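Local coordinates for mitochondrial edited mRNA stability factor 1 (Trypanosoma brucei, PDB 6NL1), which processes the 5' ends of mitochondrial mRNAs, probably through its Nudix fold, and probably helps to stabilise edited mRNAs, at residues S99-K103 and F177-I183; Y139-E145 and T159-Y164; Y200-F206 and V290-E296. All blocks are in the same frame, centred on the assembly; numbering follows the deposited sequence.

Contact 1: residues S99-K103 and F177-I183; sequences SFVYK and FGSERGI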
loop_
_atom_site.group_PDB
_atom_site.type_symbol
_atom_site.label_atom_id
_atom_site.label_comp_id
_atom_site.label_asym_id
_atom_site.label_seq_id
_atom_site.Cartn_x
_atom_site.Cartn_y
_atom_site.Cartn_z
ATOM N N SER A 99 -17.901 8.143 -23.266
ATOM C CA SER A 99 -16.800 7.224 -23.562
ATOM C C SER A 99 -17.281 5.777 -23.677
ATOM O O SER A 99 -18.404 5.457 -23.292
ATOM C CB SER A 99 -15.733 7.311 -22.470
ATOM O OG SER A 99 -16.193 6.692 -21.280
ATOM N N PHE A 100 -16.427 4.903 -24.202
ATOM C CA PHE A 100 -16.752 3.478 -24.291
ATOM C C PHE A 100 -16.666 2.797 -22.929
ATOM O O PHE A 100 -15.833 3.161 -22.097
ATOM C CB PHE A 100 -15.833 2.764 -25.291
ATOM C CG PHE A 100 -15.979 3.263 -26.694
ATOM C CD1 PHE A 100 -16.988 2.782 -27.511
ATOM C CD2 PHE A 100 -15.131 4.241 -27.184
ATOM C CE1 PHE A 100 -17.136 3.257 -28.804
ATOM C CE2 PHE A 100 -15.273 4.720 -28.472
ATOM C CZ PHE A 100 -16.276 4.227 -29.285
ATOM N N VAL A 101 -17.527 1.809 -22.712
ATOM C CA VAL A 101 -17.560 1.094 -21.448
ATOM C C VAL A 101 -17.409 -0.402 -21.653
ATOM O O VAL A 101 -18.138 -1.003 -22.426
ATOM C CB VAL A 101 -18.885 1.330 -20.699
ATOM C CG1 VAL A 101 -18.741 0.879 -19.247
ATOM C CG2 VAL A 101 -19.284 2.798 -20.782
ATOM N N TYR A 102 -16.460 -1.001 -20.946
ATOM C CA TYR A 102 -16.307 -2.442 -20.960
ATOM C C TYR A 102 -16.331 -3.001 -19.547
ATOM O O TYR A 102 -16.002 -2.316 -18.579
ATOM C CB TYR A 102 -14.997 -2.846 -21.632
ATOM C CG TYR A 102 -14.972 -2.665 -23.133
ATOM C CD1 TYR A 102 -14.864 -1.398 -23.701
ATOM C CD2 TYR A 102 -15.024 -3.762 -23.981
ATOM C CE1 TYR A 102 -14.821 -1.232 -25.069
ATOM C CE2 TYR A 102 -14.979 -3.610 -25.348
ATOM C CZ TYR A 102 -14.880 -2.343 -25.889
ATOM O OH TYR A 102 -14.840 -2.194 -27.252
ATOM N N LYS A 103 -16.688 -4.271 -19.448
ATOM C CA LYS A 103 -16.817 -4.947 -18.171
ATOM C C LYS A 103 -15.905 -6.167 -18.120
ATOM O O LYS A 103 -15.740 -6.883 -19.113
ATOM C CB LYS A 103 -18.268 -5.386 -17.994
ATOM C CG LYS A 103 -18.569 -6.085 -16.716
ATOM C CD LYS A 103 -20.033 -6.493 -16.675
ATOM C CE LYS A 103 -20.313 -7.605 -17.662
ATOM N NZ LYS A 103 -21.558 -8.340 -17.318
ATOM N N PHE A 177 -13.656 2.626 -18.490
ATOM C CA PHE A 177 -14.186 3.749 -19.264
ATOM C C PHE A 177 -13.044 4.442 -19.992
ATOM O O PHE A 177 -12.086 4.905 -19.367
ATOM C CB PHE A 177 -14.852 4.774 -18.341
ATOM C CG PHE A 177 -15.902 4.199 -17.447
ATOM C CD1 PHE A 177 -17.230 4.206 -17.829
ATOM C CD2 PHE A 177 -15.555 3.644 -16.221
ATOM C CE1 PHE A 177 -18.204 3.675 -17.000
ATOM C CE2 PHE A 177 -16.518 3.113 -15.388
ATOM C CZ PHE A 177 -17.848 3.127 -15.777
ATOM N N GLY A 178 -13.139 4.521 -21.310
ATOM C CA GLY A 178 -12.134 5.229 -22.075
ATOM C C GLY A 178 -12.395 5.135 -23.555
ATOM O O GLY A 178 -13.487 4.741 -23.961
ATOM N N SER A 179 -11.396 5.500 -24.356
ATOM C CA SER A 179 -11.477 5.340 -25.808
ATOM C C SER A 179 -11.246 3.874 -26.185
ATOM O O SER A 179 -10.719 3.097 -25.380
ATOM C CB SER A 179 -10.422 6.212 -26.489
ATOM O OG SER A 179 -9.119 5.738 -26.187
ATOM N N GLU A 180 -11.621 3.496 -27.405
ATOM C CA GLU A 180 -11.399 2.132 -27.890
ATOM C C GLU A 180 -9.917 1.771 -27.847
ATOM O O GLU A 180 -9.539 0.657 -27.474
ATOM C CB GLU A 180 -11.907 1.974 -29.326
ATOM C CG GLU A 180 -13.414 2.142 -29.499
ATOM C CD GLU A 180 -14.188 0.850 -29.276
ATOM O OE1 GLU A 180 -13.740 0.008 -28.467
ATOM O OE2 GLU A 180 -15.245 0.675 -29.921
ATOM N N ARG A 181 -9.080 2.728 -28.235
ATOM C CA ARG A 181 -7.636 2.529 -28.266
ATOM C C ARG A 181 -7.055 2.459 -26.859
ATOM O O ARG A 181 -6.210 1.615 -26.570
ATOM C CB ARG A 181 -6.965 3.662 -29.046
ATOM C CG ARG A 181 -5.461 3.501 -29.216
ATOM C CD ARG A 181 -4.886 4.654 -30.034
ATOM N NE ARG A 181 -5.696 4.928 -31.222
ATOM C CZ ARG A 181 -5.396 5.835 -32.146
ATOM N NH1 ARG A 181 -4.294 6.564 -32.029
ATOM N NH2 ARG A 181 -6.196 6.011 -33.189
ATOM N N GLY A 182 -7.496 3.367 -25.988
ATOM C CA GLY A 182 -7.086 3.336 -24.595
ATOM C C GLY A 182 -7.460 2.006 -23.955
ATOM O O GLY A 182 -6.651 1.388 -23.266
ATOM N N ILE A 183 -8.682 1.554 -24.209
ATOM C CA ILE A 183 -9.159 0.297 -23.641
ATOM C C ILE A 183 -8.380 -0.897 -24.190
ATOM O O ILE A 183 -8.027 -1.814 -23.444
ATOM C CB ILE A 183 -10.687 0.132 -23.821
ATOM C CG1 ILE A 183 -11.401 0.947 -22.743
ATOM C CG2 ILE A 183 -11.093 -1.336 -23.709
ATOM C CD1 ILE A 183 -12.862 1.128 -22.973
#
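Phe100 and Gly178 pair as a hydrogen-bonded couple where the antiparallel strands 100-107 and 171-178 meet, just before the chain turns into helix 180-193. Gly178 N donates to Phe100 O at 3.1 Å with an angle of 160° at the hydrogen, while the return bond from Phe100 N to Gly178 O is more bent, at 132°. The next pair, Val101 with Phe177, is non-hydrogen-bonded; here the CA of Phe177 points its hydrogen at Phe100 O, and on the same face of the sheet Val101 CG1 lies 3.6 Å from Phe177 CE1, the two side chains running side by side, with Phe93 adjoining Phe177.

The tight part lies on the other face, under the helix start. Ile183 reaches back from the first turn: its CD1 sits 3.3 Å from Tyr102 CD1, and its CG2, anti to the backbone N, is set over the face of the Tyr102 ring. Val131 adjoins Ile183. Glu180 CG lies over one face of the Phe100 ring, 3.5 Å from the ring centroid, and the bend at chi2 (-87°) turns the carboxylate toward Tyr102. There Tyr102 OH donates to the syn lone pair of Glu180 OE1 at 2.7 Å.

Toward solvent the packing is looser and more polar. The Ser99 side chain touches lightly, its CB 3.7 Å from Gly178 O. The helix start itself is secured by the exposed Ser179, the N-cap, whose OG accepts from Gly182 N at 2.9 Å.

One glutamate therefore serves two aromatic rings, its CG and OE2 lying on Phe100 while OE1 takes the Tyr102 hydroxyl, a bond that probably favours the charged carboxylate and ties the first turn of the helix to the neighbouring strand.

Contact 2: residues Y139-E145 and T159-Y164; sequences YPERLSE and TQWGAY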
loop_
_atom_site.group_PDB
_atom_site.type_symbol
_atom_site.label_atom_id
_atom_site.label_comp_id
_atom_site.label_asym_id
_atom_site.label_seq_id
_atom_site.Cartn_x
_atom_site.Cartn_y
_atom_site.Cartn_z
ATOM N N TYR A 139 -21.643 -9.536 -5.727
ATOM C CA TYR A 139 -22.701 -10.019 -4.828
ATOM C C TYR A 139 -22.433 -9.538 -3.411
ATOM O O TYR A 139 -22.087 -10.339 -2.540
ATOM C CB TYR A 139 -22.768 -11.553 -4.839
ATOM C CG TYR A 139 -22.882 -12.130 -6.232
ATOM C CD1 TYR A 139 -24.034 -11.940 -6.989
ATOM C CD2 TYR A 139 -21.843 -12.859 -6.794
ATOM C CE1 TYR A 139 -24.145 -12.456 -8.266
ATOM C CE2 TYR A 139 -21.947 -13.387 -8.080
ATOM C CZ TYR A 139 -23.101 -13.177 -8.805
ATOM O OH TYR A 139 -23.210 -13.683 -10.075
ATOM N N PRO A 140 -22.574 -8.224 -3.180
ATOM C CA PRO A 140 -22.188 -7.566 -1.920
ATOM C C PRO A 140 -22.865 -8.140 -0.674
ATOM O O PRO A 140 -22.286 -8.103 0.409
ATOM C CB PRO A 140 -22.617 -6.096 -2.139
ATOM C CG PRO A 140 -23.600 -6.138 -3.311
ATOM C CD PRO A 140 -23.097 -7.263 -4.170
ATOM N N GLU A 141 -24.075 -8.658 -0.821
ATOM C CA GLU A 141 -24.798 -9.205 0.320
ATOM C C GLU A 141 -24.022 -10.369 0.917
ATOM O O GLU A 141 -24.111 -10.634 2.106
ATOM C CB GLU A 141 -26.196 -9.679 -0.094
ATOM C CG GLU A 141 -27.046 -8.607 -0.752
ATOM C CD GLU A 141 -27.364 -7.459 0.190
ATOM O OE1 GLU A 141 -27.808 -7.724 1.329
ATOM O OE2 GLU A 141 -27.161 -6.291 -0.206
ATOM N N ARG A 142 -23.271 -11.075 0.086
ATOM C CA ARG A 142 -22.493 -12.203 0.588
ATOM C C ARG A 142 -21.422 -11.739 1.570
ATOM O O ARG A 142 -20.978 -12.504 2.427
ATOM C CB ARG A 142 -21.883 -13.005 -0.562
ATOM C CG ARG A 142 -22.939 -13.665 -1.469
ATOM C CD ARG A 142 -22.323 -14.668 -2.457
ATOM N NE ARG A 142 -21.552 -15.706 -1.770
ATOM C CZ ARG A 142 -20.750 -16.581 -2.375
ATOM N NH1 ARG A 142 -20.613 -16.561 -3.691
ATOM N NH2 ARG A 142 -20.083 -17.478 -1.662
ATOM N N LEU A 143 -21.021 -10.474 1.463
ATOM C CA LEU A 143 -19.987 -9.956 2.351
ATOM C C LEU A 143 -20.517 -9.689 3.756
ATOM O O LEU A 143 -19.737 -9.509 4.687
ATOM C CB LEU A 143 -19.317 -8.714 1.769
ATOM C CG LEU A 143 -18.525 -8.947 0.481
ATOM C CD1 LEU A 143 -18.048 -7.616 -0.113
ATOM C CD2 LEU A 143 -17.359 -9.892 0.738
ATOM N N SER A 144 -21.839 -9.701 3.914
ATOM C CA SER A 144 -22.432 -9.550 5.245
ATOM C C SER A 144 -22.807 -10.881 5.881
ATOM O O SER A 144 -23.389 -10.903 6.966
ATOM C CB SER A 144 -23.652 -8.624 5.202
ATOM O OG SER A 144 -23.247 -7.279 4.996
ATOM N N GLU A 145 -22.492 -11.984 5.197
ATOM C CA GLU A 145 -22.713 -13.333 5.736
ATOM C C GLU A 145 -21.492 -13.825 6.523
ATOM O O GLU A 145 -20.349 -13.584 6.121
ATOM C CB GLU A 145 -22.983 -14.330 4.594
ATOM C CG GLU A 145 -24.209 -14.025 3.749
ATOM C CD GLU A 145 -25.499 -14.167 4.536
ATOM O OE1 GLU A 145 -25.503 -14.924 5.532
ATOM O OE2 GLU A 145 -26.499 -13.513 4.169
ATOM N N THR A 159 -21.281 -22.525 0.461
ATOM C CA THR A 159 -22.240 -22.777 -0.609
ATOM C C THR A 159 -22.070 -21.809 -1.779
ATOM O O THR A 159 -20.955 -21.537 -2.226
ATOM C CB THR A 159 -23.702 -22.723 -0.095
ATOM O OG1 THR A 159 -23.876 -21.582 0.757
ATOM C CG2 THR A 159 -24.044 -23.984 0.686
ATOM N N GLN A 160 -23.191 -21.288 -2.265
ATOM C CA GLN A 160 -23.204 -20.415 -3.426
ATOM C C GLN A 160 -23.752 -19.039 -3.050
ATOM O O GLN A 160 -23.723 -18.111 -3.857
ATOM C CB GLN A 160 -24.061 -21.047 -4.526
ATOM C CG GLN A 160 -24.176 -20.239 -5.804
ATOM C CD GLN A 160 -25.088 -20.902 -6.818
ATOM O OE1 GLN A 160 -25.483 -22.057 -6.651
ATOM N NE2 GLN A 160 -25.430 -20.172 -7.874
ATOM N N TRP A 161 -24.244 -18.907 -1.820
ATOM C CA TRP A 161 -24.904 -17.672 -1.392
ATOM C C TRP A 161 -24.549 -17.211 0.018
ATOM O O TRP A 161 -25.056 -16.194 0.498
ATOM C CB TRP A 161 -26.423 -17.798 -1.530
ATOM C CG TRP A 161 -26.894 -17.550 -2.924
ATOM C CD1 TRP A 161 -27.580 -18.413 -3.728
ATOM C CD2 TRP A 161 -26.692 -16.357 -3.693
ATOM N NE1 TRP A 161 -27.830 -17.826 -4.946
ATOM C CE2 TRP A 161 -27.293 -16.565 -4.950
ATOM C CE3 TRP A 161 -26.063 -15.133 -3.438
ATOM C CZ2 TRP A 161 -27.283 -15.595 -5.950
ATOM C CZ3 TRP A 161 -26.053 -14.170 -4.432
ATOM C CH2 TRP A 161 -26.659 -14.407 -5.672
ATOM N N GLY A 162 -23.688 -17.959 0.689
ATOM C CA GLY A 162 -23.244 -17.559 2.007
ATOM C C GLY A 162 -21.910 -16.843 1.927
ATOM O O GLY A 162 -21.540 -16.294 0.885
ATOM N N ALA A 163 -21.185 -16.868 3.040
ATOM C CA ALA A 163 -19.873 -16.254 3.152
ATOM C C ALA A 163 -18.924 -16.788 2.091
ATOM O O ALA A 163 -19.032 -17.938 1.675
ATOM C CB ALA A 163 -19.307 -16.520 4.532
ATOM N N TYR A 164 -17.993 -15.946 1.656
ATOM C CA TYR A 164 -16.870 -16.408 0.844
ATOM C C TYR A 164 -15.840 -17.047 1.764
ATOM O O TYR A 164 -15.666 -16.612 2.895
ATOM C CB TYR A 164 -16.216 -15.240 0.097
ATOM C CG TYR A 164 -17.008 -14.716 -1.085
ATOM C CD1 TYR A 164 -17.051 -15.418 -2.290
ATOM C CD2 TYR A 164 -17.690 -13.510 -1.004
ATOM C CE1 TYR A 164 -17.769 -14.933 -3.376
ATOM C CE2 TYR A 164 -18.410 -13.018 -2.084
ATOM C CZ TYR A 164 -18.443 -13.728 -3.264
ATOM O OH TYR A 164 -19.155 -13.226 -4.322
HETATM O O HOH W 1 -19.084 -10.304 -4.638
HETATM O O HOH W 2 -18.227 -13.278 2.795
HETATM O O HOH W 3 -22.960 -16.056 -5.601
HETATM O O HOH W 4 -18.082 -19.583 -1.934
#
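Arg142 lies at the middle of this contact, its long side chain passing between the backbone of 160-162 and the ring of Tyr164. Along 159-164, Thr159 is linked to Arg142 NH2 by a water, weakly on its own side. The carbonyl of Gln160 stands over one face of the guanidinium, and a second water, held weakly by NH1, bridges the two. Trp161 follows, turning the edge of its indole to the face of the Tyr139 ring in a T-shaped pair, centroids 5.4 Å apart; its CE3 also touches Arg142 CD. Gly162 O then takes the main bond, from Arg142 NE at 2.7 Å, nearly straight and within the guanidinium plane, with NH2 adding a weak second one. A bend at chi3 (56°) swings the guanidinium round to this carbonyl. Ala163 packs its CB on Glu145 O at 3.5 Å. Last, Tyr164 receives the opposite guanidinium face as a stacked cation-pi contact, planes 25° apart and CZ 3.8 Å from the ring centroid; Leu143 CD2 meets its CD2. Waters join Tyr164 OH to Tyr139 N and Tyr164 N to Arg142 O.

Both segments belong to the long connection between strands 132-137 and 171-178, and Tyr164 OH fastens it to the latter by a hydrogen bond to Asp171 at the strand's start.

Contact 3: residues Y200-F206 and V290-E296; sequences YVRLGIF and VRYFVAE. With SO4 (sulfate ion), chain B.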
loop_
_atom_site.group_PDB
_atom_site.type_symbol
_atom_site.label_atom_id
_atom_site.label_comp_id
_atom_site.label_asym_id
_atom_site.label_seq_id
_atom_site.Cartn_x
_atom_site.Cartn_y
_atom_site.Cartn_z
ATOM N N TYR A 200 2.685 -4.283 -2.048
ATOM C CA TYR A 200 3.323 -3.261 -1.238
ATOM C C TYR A 200 4.716 -3.770 -0.879
ATOM O O TYR A 200 4.942 -4.979 -0.776
ATOM C CB TYR A 200 2.525 -3.034 0.046
ATOM C CG TYR A 200 1.274 -2.186 -0.112
ATOM C CD1 TYR A 200 0.371 -2.046 0.939
ATOM C CD2 TYR A 200 1.015 -1.497 -1.292
ATOM C CE1 TYR A 200 -0.764 -1.255 0.820
ATOM C CE2 TYR A 200 -0.121 -0.699 -1.429
ATOM C CZ TYR A 200 -1.004 -0.581 -0.368
ATOM O OH TYR A 200 -2.135 0.194 -0.490
ATOM N N VAL A 201 5.651 -2.853 -0.690
ATOM C CA VAL A 201 6.986 -3.218 -0.249
ATOM C C VAL A 201 7.372 -2.387 0.955
ATOM O O VAL A 201 6.974 -1.223 1.075
ATOM C CB VAL A 201 8.057 -3.024 -1.364
ATOM C CG1 VAL A 201 7.808 -3.998 -2.493
ATOM C CG2 VAL A 201 8.088 -1.551 -1.871
ATOM N N ARG A 202 8.132 -2.997 1.855
ATOM C CA ARG A 202 8.659 -2.292 3.008
ATOM C C ARG A 202 10.148 -2.616 3.075
ATOM O O ARG A 202 10.539 -3.779 3.065
ATOM C CB ARG A 202 7.938 -2.718 4.290
ATOM C CG ARG A 202 6.463 -2.339 4.361
ATOM C CD ARG A 202 6.260 -0.807 4.347
ATOM N NE ARG A 202 4.839 -0.470 4.464
ATOM C CZ ARG A 202 4.025 -0.251 3.432
ATOM N NH1 ARG A 202 4.477 -0.331 2.183
ATOM N NH2 ARG A 202 2.753 0.051 3.643
ATOM N N LEU A 203 10.979 -1.585 3.086
ATOM C CA LEU A 203 12.410 -1.779 3.227
ATOM C C LEU A 203 12.766 -1.371 4.642
ATOM O O LEU A 203 12.906 -0.187 4.937
ATOM C CB LEU A 203 13.204 -0.957 2.195
ATOM C CG LEU A 203 14.525 -1.591 1.735
ATOM C CD1 LEU A 203 15.263 -0.728 0.698
ATOM C CD2 LEU A 203 15.431 -1.888 2.922
ATOM N N GLY A 204 12.883 -2.362 5.517
ATOM C CA GLY A 204 13.241 -2.130 6.900
ATOM C C GLY A 204 14.705 -1.746 7.064
ATOM O O GLY A 204 15.594 -2.600 7.179
ATOM N N ILE A 205 14.950 -0.444 7.064
ATOM C CA ILE A 205 16.254 0.101 7.387
ATOM C C ILE A 205 16.454 0.003 8.890
ATOM O O ILE A 205 15.564 0.376 9.659
ATOM C CB ILE A 205 16.332 1.574 6.943
ATOM C CG1 ILE A 205 16.391 1.650 5.420
ATOM C CG2 ILE A 205 17.552 2.238 7.516
ATOM C CD1 ILE A 205 17.704 1.153 4.845
ATOM N N PHE A 206 17.600 -0.524 9.312
ATOM C CA PHE A 206 17.874 -0.660 10.742
ATOM C C PHE A 206 19.308 -0.265 11.080
ATOM O O PHE A 206 20.199 -0.302 10.231
ATOM C CB PHE A 206 17.565 -2.085 11.252
ATOM C CG PHE A 206 18.566 -3.140 10.799
ATOM C CD1 PHE A 206 18.366 -3.855 9.619
ATOM C CD2 PHE A 206 19.700 -3.416 11.555
ATOM C CE1 PHE A 206 19.283 -4.828 9.199
ATOM C CE2 PHE A 206 20.620 -4.389 11.147
ATOM C CZ PHE A 206 20.415 -5.089 9.965
ATOM N N VAL A 290 2.317 -7.759 1.409
ATOM C CA VAL A 290 3.406 -6.845 1.674
ATOM C C VAL A 290 4.717 -7.639 1.670
ATOM O O VAL A 290 4.858 -8.608 2.408
ATOM C CB VAL A 290 3.226 -6.162 3.043
ATOM C CG1 VAL A 290 4.370 -5.224 3.309
ATOM C CG2 VAL A 290 1.876 -5.415 3.110
ATOM N N ARG A 291 5.665 -7.230 0.829
ATOM C CA ARG A 291 6.977 -7.867 0.776
ATOM C C ARG A 291 7.993 -7.064 1.571
ATOM O O ARG A 291 8.106 -5.841 1.418
ATOM C CB ARG A 291 7.454 -8.010 -0.668
ATOM C CG ARG A 291 6.632 -8.969 -1.479
ATOM C CD ARG A 291 7.523 -9.982 -2.144
ATOM N NE ARG A 291 6.933 -11.315 -2.134
ATOM C CZ ARG A 291 7.465 -12.364 -2.747
ATOM N NH1 ARG A 291 8.604 -12.232 -3.416
ATOM N NH2 ARG A 291 6.859 -13.543 -2.687
ATOM N N TYR A 292 8.732 -7.767 2.412
ATOM C CA TYR A 292 9.666 -7.139 3.332
ATOM C C TYR A 292 11.113 -7.345 2.917
ATOM O O TYR A 292 11.468 -8.361 2.305
ATOM C CB TYR A 292 9.435 -7.662 4.759
ATOM C CG TYR A 292 8.174 -7.111 5.360
ATOM C CD1 TYR A 292 8.189 -5.914 6.072
ATOM C CD2 TYR A 292 6.955 -7.747 5.168
ATOM C CE1 TYR A 292 7.023 -5.381 6.603
ATOM C CE2 TYR A 292 5.779 -7.221 5.698
ATOM C CZ TYR A 292 5.821 -6.038 6.410
ATOM O OH TYR A 292 4.665 -5.509 6.948
ATOM N N PHE A 293 11.929 -6.356 3.258
ATOM C CA PHE A 293 13.371 -6.387 3.040
ATOM C C PHE A 293 14.006 -5.793 4.285
ATOM O O PHE A 293 13.353 -5.032 5.003
ATOM C CB PHE A 293 13.746 -5.528 1.824
ATOM C CG PHE A 293 13.117 -5.991 0.537
ATOM C CD1 PHE A 293 13.833 -6.790 -0.353
ATOM C CD2 PHE A 293 11.800 -5.641 0.224
ATOM C CE1 PHE A 293 13.258 -7.225 -1.544
ATOM C CE2 PHE A 293 11.216 -6.070 -0.957
ATOM C CZ PHE A 293 11.942 -6.867 -1.844
ATOM N N VAL A 294 15.263 -6.135 4.554
ATOM C CA VAL A 294 16.020 -5.436 5.588
ATOM C C VAL A 294 17.334 -4.934 5.026
ATOM O O VAL A 294 17.888 -5.523 4.093
ATOM C CB VAL A 294 16.329 -6.320 6.819
ATOM C CG1 VAL A 294 15.039 -6.773 7.500
ATOM C CG2 VAL A 294 17.225 -7.504 6.433
ATOM N N ALA A 295 17.832 -3.843 5.596
ATOM C CA ALA A 295 19.165 -3.356 5.258
ATOM C C ALA A 295 19.721 -2.571 6.433
ATOM O O ALA A 295 19.019 -1.751 7.040
ATOM C CB ALA A 295 19.127 -2.488 4.008
ATOM N N GLU A 296 20.982 -2.826 6.756
ATOM C CA GLU A 296 21.638 -2.092 7.821
ATOM C C GLU A 296 22.250 -0.815 7.266
ATOM O O GLU A 296 22.828 -0.818 6.181
ATOM C CB GLU A 296 22.718 -2.942 8.497
ATOM C CG GLU A 296 23.441 -2.180 9.599
ATOM C CD GLU A 296 24.397 -3.028 10.416
ATOM O OE1 GLU A 296 24.497 -4.255 10.185
ATOM O OE2 GLU A 296 25.051 -2.449 11.305
HETATM S S SO4 B . 4.638 -1.922 8.046
HETATM O O1 SO4 B . 5.382 -0.774 7.551
HETATM O O2 SO4 B . 3.436 -2.050 7.223
HETATM O O3 SO4 B . 5.420 -3.151 7.986
HETATM O O4 SO4 B . 4.273 -1.699 9.443
#
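Strands 200-207 and 290-296 run parallel in the mixed sheet of the Nudix fold, in register from Tyr200 beside Val290 to Phe206 beside Glu296, with an angle of 22° between their directions.

Backbone bonds come first. Six hydrogen bonds zigzag between the strands, Arg202, Gly204 and Phe206 each donating to strand 290-296, and Arg291, Phe293 and Ala295 donating back. The Gly204 N to Phe293 O bond is 2.8 Å long, its donor well above the carbonyl plane. CA hydrogens of both strands point at most of these carbonyls, and Phe206 O receives that of Glu296.

Apolar contacts divide between the two faces. On the face of Val201, Leu203 and Ile205, Leu203 CG meets Phe293 CB at 4.0 Å, and the Ala295 methyl touches both Leu203 CD2 and Ile205 CD1; helix 250-262 covers this layer. The other face carries Tyr200 against Val290, Arg202 CB 3.6 Å from Tyr292 CE1 and, at the far end, Phe206. The Phe206 CG stands between the backbone N and the carbonyl carbon (chi1 72°), a rotamer that lays the ring across the neighbouring strand, with Glu296 CB 3.9 Å from its centroid. The carboxylate of Glu296 continues to a salt bridge with Arg208.

Polar contacts gather at Arg202 and Tyr292, both GDP-binding residues in another structure of this protein. The Arg202 chain bends at chi2 (-63°), and NH1 donates to Val201 O, which helps fix the guanidinium. A sulfate ion, probably from the crystallisation liquor, occupies this place and is also bound by Leu239 N; it may mimic a phosphate. Arg202 NE makes weak bonds to sulfate O1, at 3.1 Å, and to O2, whereas Tyr292 OH donates to sulfate O3 at 2.7 Å, with O3 in the plane of the tyrosine ring.

In the fold
From the N terminus, the chain passes through strand 100-107 and returns to it at 177-183, so contact 1 closes a loop with 73 residues between its segments. Contact 2 is nested inside that loop: it shuts a much shorter excursion, between strands 132-137 and 171-178, with nearest atoms about 9 Å from contact 1. Helix 180-193 then leads from contact 1 to strand 200-207, where contact 3 opens in series and closes 83 residues on at 290-296. Contact 1 thus joins two strands of the N-terminal sheet and the start of helix 180-193, contact 2 folds up a connection of that sheet, and contact 3 ties the mixed Nudix sheet, on the opposite side of the chain's centre.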